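Local coordinates for putative gamma-hydroxymuconic semialdehyde dehydrogenase (Pseudomonas, PDB 4GO3), which probably acts as an NAD(P)+-dependent aldehyde dehydrogenase, oxidising an aldehyde, likely gamma-hydroxymuconic semialdehyde, to the carboxylic acid, at residues R300-A305 with V346-K351; E397-A402 with N426-G431. The protein carries 2 engineered substitutions. All blocks are in the same frame, centred on the assembly; numbering follows the deposited sequence.

Contact 1 of 2, residues R300-A305 with V346-K351; sequences RFIALA and VLAGGK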
# COMPACT_ATOMS: atom_id res chain seq x y z
N ARG A 300 -20.45 -10.45 -37.25
CA ARG A 300 -20.07 -9.09 -37.52
C ARG A 300 -18.71 -8.82 -36.95
O ARG A 300 -17.99 -7.98 -37.46
CB ARG A 300 -21.08 -8.14 -36.90
CG ARG A 300 -22.39 -8.79 -36.64
CD ARG A 300 -23.31 -7.85 -35.92
NE ARG A 300 -23.50 -6.63 -36.68
CZ ARG A 300 -24.57 -5.86 -36.61
NH1 ARG A 300 -25.57 -6.18 -35.81
NH2 ARG A 300 -24.64 -4.77 -37.35
N PHE A 301 -18.37 -9.53 -35.89
CA PHE A 301 -17.08 -9.31 -35.24
C PHE A 301 -15.95 -9.90 -36.07
O PHE A 301 -14.93 -9.24 -36.30
CB PHE A 301 -17.07 -9.89 -33.82
CG PHE A 301 -15.79 -9.62 -33.06
CD1 PHE A 301 -14.88 -10.64 -32.82
CD2 PHE A 301 -15.51 -8.36 -32.59
CE1 PHE A 301 -13.71 -10.40 -32.13
CE2 PHE A 301 -14.34 -8.10 -31.90
CZ PHE A 301 -13.44 -9.12 -31.67
N ILE A 302 -16.11 -11.12 -36.55
CA ILE A 302 -15.08 -11.72 -37.38
C ILE A 302 -14.91 -11.01 -38.73
O ILE A 302 -13.84 -10.97 -39.27
CB ILE A 302 -15.33 -13.20 -37.61
CG1 ILE A 302 -15.37 -13.93 -36.28
CG2 ILE A 302 -14.23 -13.79 -38.45
CD1 ILE A 302 -15.78 -15.34 -36.43
N ALA A 303 -15.98 -10.43 -39.25
CA ALA A 303 -15.86 -9.64 -40.45
C ALA A 303 -15.14 -8.35 -40.12
O ALA A 303 -14.35 -7.86 -40.92
CB ALA A 303 -17.21 -9.35 -40.99
N LEU A 304 -15.33 -7.86 -38.92
CA LEU A 304 -14.60 -6.70 -38.51
C LEU A 304 -13.12 -7.03 -38.37
O LEU A 304 -12.28 -6.45 -39.02
CB LEU A 304 -15.16 -6.16 -37.21
CG LEU A 304 -14.74 -4.75 -36.84
CD1 LEU A 304 -15.06 -3.79 -37.93
CD2 LEU A 304 -15.45 -4.38 -35.60
N ALA A 305 -12.83 -8.00 -37.53
CA ALA A 305 -11.47 -8.37 -37.26
C ALA A 305 -10.68 -8.48 -38.54
O ALA A 305 -9.54 -8.03 -38.62
CB ALA A 305 -11.44 -9.67 -36.52
N VAL A 346 -9.32 -21.06 -34.51
CA VAL A 346 -9.15 -19.71 -35.00
C VAL A 346 -10.18 -19.25 -36.01
O VAL A 346 -10.27 -19.76 -37.08
CB VAL A 346 -7.84 -19.61 -35.67
CG1 VAL A 346 -7.70 -18.32 -36.35
CG2 VAL A 346 -6.79 -19.80 -34.70
N LEU A 347 -10.91 -18.22 -35.68
CA LEU A 347 -11.97 -17.69 -36.53
C LEU A 347 -11.50 -16.50 -37.36
O LEU A 347 -12.18 -16.09 -38.30
CB LEU A 347 -13.18 -17.28 -35.68
CG LEU A 347 -13.65 -18.23 -34.57
CD1 LEU A 347 -14.95 -17.72 -33.95
CD2 LEU A 347 -13.83 -19.65 -35.08
N ALA A 348 -10.36 -15.96 -37.00
CA ALA A 348 -9.73 -14.92 -37.77
C ALA A 348 -8.34 -14.82 -37.22
O ALA A 348 -8.13 -15.02 -36.06
CB ALA A 348 -10.46 -13.60 -37.60
N GLY A 349 -7.37 -14.53 -38.07
CA GLY A 349 -6.01 -14.41 -37.62
C GLY A 349 -5.31 -15.74 -37.44
O GLY A 349 -5.57 -16.69 -38.14
N GLY A 350 -4.41 -15.79 -36.46
CA GLY A 350 -3.73 -17.02 -36.14
C GLY A 350 -2.26 -16.99 -36.51
O GLY A 350 -1.55 -17.97 -36.31
N LYS A 351 -1.82 -15.87 -37.06
CA LYS A 351 -0.42 -15.72 -37.42
C LYS A 351 -0.12 -14.37 -38.04
O LYS A 351 -0.99 -13.51 -38.13
CB LYS A 351 0.02 -16.84 -38.37
CG LYS A 351 1.47 -17.24 -38.22
CD LYS A 351 2.05 -17.73 -39.53
CE LYS A 351 1.29 -18.93 -40.06
NZ LYS A 351 0.41 -18.55 -41.20
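Ile302, on helix 294-307, packs against Leu347 and Ala348 where strand 345-348 ends at the border of the seven-stranded sheet of the aldehyde dehydrogenase fold. The Ile302 side chain forks at CB. Its CG2 branch, anti to the backbone N, ends beside the carbonyl of Leu347, 3.1 Å from Leu347 O, and lies 3.9 Å from Ala348 CB. The other branch, through CG1, passes at a slant over Leu347: Ile302 CG1 is 4.0 Å from Leu347 CB, and at the tip Ile302 CD1 meets Leu347 CB at 3.3 Å and Leu347 CD1 at 3.5 Å. One turn further along the helix, Ala305 CB faces Ala348 CB at 4.2 Å. Two small methyls suit this approach, since they let helix and strand backbone come close. Leu347 and Ala348 both pair with Val368, a classic beta bulge, and both CB atoms point toward the helix. A beta-branched isoleucine suits its place because its two arms can serve two successive residues at once. No hydrogen bond spans the segments; Lys306 NZ supplies one to Leu347 O, so this carbonyl is satisfied beside an apolar patch, and cohesion probably comes mainly from dispersion and the burial of hydrocarbon.

Contact 2 of 2, residues E397-A402 with N426-G431; sequences EALAIA and NAIHAG. Engineered in segment 426-431: Asn426 (natural residue Ser).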
# COMPACT_ATOMS: atom_id res chain seq x y z
N GLU A 397 -23.21 -18.45 -15.07
CA GLU A 397 -22.18 -19.00 -15.91
C GLU A 397 -21.17 -17.91 -16.21
O GLU A 397 -20.03 -17.98 -15.77
CB GLU A 397 -22.77 -19.56 -17.19
CG GLU A 397 -22.64 -21.07 -17.34
CD GLU A 397 -22.69 -21.54 -18.79
OE1 GLU A 397 -21.61 -21.75 -19.40
OE2 GLU A 397 -23.80 -21.71 -19.32
N ALA A 398 -21.62 -16.89 -16.94
CA ALA A 398 -20.84 -15.69 -17.30
C ALA A 398 -19.98 -15.10 -16.19
O ALA A 398 -18.85 -14.73 -16.42
CB ALA A 398 -21.76 -14.63 -17.84
N LEU A 399 -20.55 -14.96 -15.00
CA LEU A 399 -19.82 -14.50 -13.83
C LEU A 399 -18.69 -15.46 -13.53
O LEU A 399 -17.53 -15.05 -13.39
CB LEU A 399 -20.73 -14.42 -12.62
CG LEU A 399 -20.54 -13.24 -11.68
CD1 LEU A 399 -20.84 -13.68 -10.26
CD2 LEU A 399 -19.15 -12.69 -11.78
N ALA A 400 -19.02 -16.75 -13.45
CA ALA A 400 -18.04 -17.77 -13.14
C ALA A 400 -16.83 -17.65 -14.06
O ALA A 400 -15.69 -17.65 -13.60
CB ALA A 400 -18.65 -19.14 -13.25
N ILE A 401 -17.10 -17.55 -15.35
CA ILE A 401 -16.03 -17.45 -16.34
C ILE A 401 -15.22 -16.18 -16.13
O ILE A 401 -14.00 -16.23 -16.01
CB ILE A 401 -16.57 -17.46 -17.77
CG1 ILE A 401 -17.28 -18.78 -18.05
CG2 ILE A 401 -15.46 -17.28 -18.75
CD1 ILE A 401 -18.19 -18.71 -19.27
N ALA A 402 -15.92 -15.05 -16.08
CA ALA A 402 -15.29 -13.76 -15.86
C ALA A 402 -14.32 -13.83 -14.69
O ALA A 402 -13.25 -13.22 -14.72
CB ALA A 402 -16.35 -12.72 -15.60
N ASN A 426 -20.83 -5.64 -9.70
CA ASN A 426 -20.62 -5.73 -8.28
C ASN A 426 -20.04 -7.08 -7.90
O ASN A 426 -19.43 -7.22 -6.86
CB ASN A 426 -21.97 -5.46 -7.61
CG ASN A 426 -22.03 -5.91 -6.19
OD1 ASN A 426 -21.46 -5.29 -5.31
ND2 ASN A 426 -22.76 -6.97 -5.94
N ALA A 427 -20.19 -8.06 -8.77
CA ALA A 427 -19.77 -9.42 -8.50
C ALA A 427 -18.48 -9.82 -9.19
O ALA A 427 -17.88 -10.82 -8.82
CB ALA A 427 -20.89 -10.39 -8.86
N ILE A 428 -18.03 -9.03 -10.16
CA ILE A 428 -16.79 -9.34 -10.84
C ILE A 428 -15.61 -8.83 -10.04
O ILE A 428 -15.53 -7.65 -9.77
CB ILE A 428 -16.70 -8.69 -12.22
CG1 ILE A 428 -17.95 -8.96 -13.04
CG2 ILE A 428 -15.56 -9.26 -12.98
CD1 ILE A 428 -17.75 -8.80 -14.51
N HIS A 429 -14.69 -9.71 -9.71
CA HIS A 429 -13.53 -9.29 -8.99
C HIS A 429 -12.55 -8.69 -9.95
O HIS A 429 -11.69 -9.36 -10.47
CB HIS A 429 -12.95 -10.47 -8.23
CG HIS A 429 -13.97 -11.19 -7.41
ND1 HIS A 429 -14.06 -12.56 -7.35
CD2 HIS A 429 -14.98 -10.72 -6.64
CE1 HIS A 429 -15.07 -12.90 -6.57
NE2 HIS A 429 -15.64 -11.80 -6.12
N ALA A 430 -12.74 -7.40 -10.18
CA ALA A 430 -11.86 -6.57 -11.00
C ALA A 430 -11.85 -5.18 -10.41
O ALA A 430 -12.81 -4.79 -9.75
CB ALA A 430 -12.35 -6.54 -12.43
N GLY A 431 -10.78 -4.43 -10.64
CA GLY A 431 -10.67 -3.07 -10.15
C GLY A 431 -11.62 -2.14 -10.88
O GLY A 431 -12.13 -1.18 -10.32
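The Leu399 methyl CD2 sits over one face of the flat peptide group joining Ala427 to Ile428, 3.9 Å from Ala427 C and 3.7 Å from Ala427 O. This peptide lies in the crossover of a beta-alpha-beta unit made of strand 411-414, helix 418-427 and strand 432-435, the last being the outermost strand of the seven-stranded sheet within this chain. On the opposite side of the peptide plane lies the imidazole of His429, and Ala427 O in turn stands 3.5 Å above one face of that ring, offset toward the rim; the ring is poorly ordered, so its orientation should be read with caution. Asn403 bridges this stretch of backbone: its ND2 donates to Ala427 O, while its OD1 accepts from His429 N.

After helix 418-427, an inverse gamma turn centred on His429 helps redirect the chain into the strand. Helix 395-403 packs against this turn, its Ala398 and Ala402 resting on strand 253-256.

Leucine suits position 399 because its forked end spans Ala427 and the start of Ile428: CD1 meets Ala427 CB at 3.6 Å, where a small alanine allows close approach, and CD2 covers the peptide and reaches Ile428 CG1. The engineered Asn426 takes no part in this packing, but its carbonyl O accepts a hydrogen bond from Lys137 NZ of the second subunit, placing the contact beside the dimer interface. Ile428 is buried, its side chain also touching Ser411. Its CG1 lies beside its own backbone N (chi1 -50°) and carries the chain on toward helix 395-403, where Ile428 CD1 ends 4.3 Å from Ala402 CB.

Following the chain from the N terminus, helix 294-307 comes first, and contact 1 closes a loop of 40 residues, containing helix 326-341, when the chain returns to strand 345-348. The chain then passes through strands 367-370 and 386-392 to helix 395-403, where contact 2 opens; 23 residues later, after strand 411-414 and helix 418-427, it closes. The two loops follow in series, neither nesting nor crossing. The centres of contact 1 and contact 2 are about 25 Å apart, and the nearest atoms of contact 1 and contact 2 about 15 Å apart. Both serve the same seven-stranded sheet: contact 1 ties a helix to the outermost strand 345-348, and contact 2 ties one to the approach to strand 432-435 at the other border.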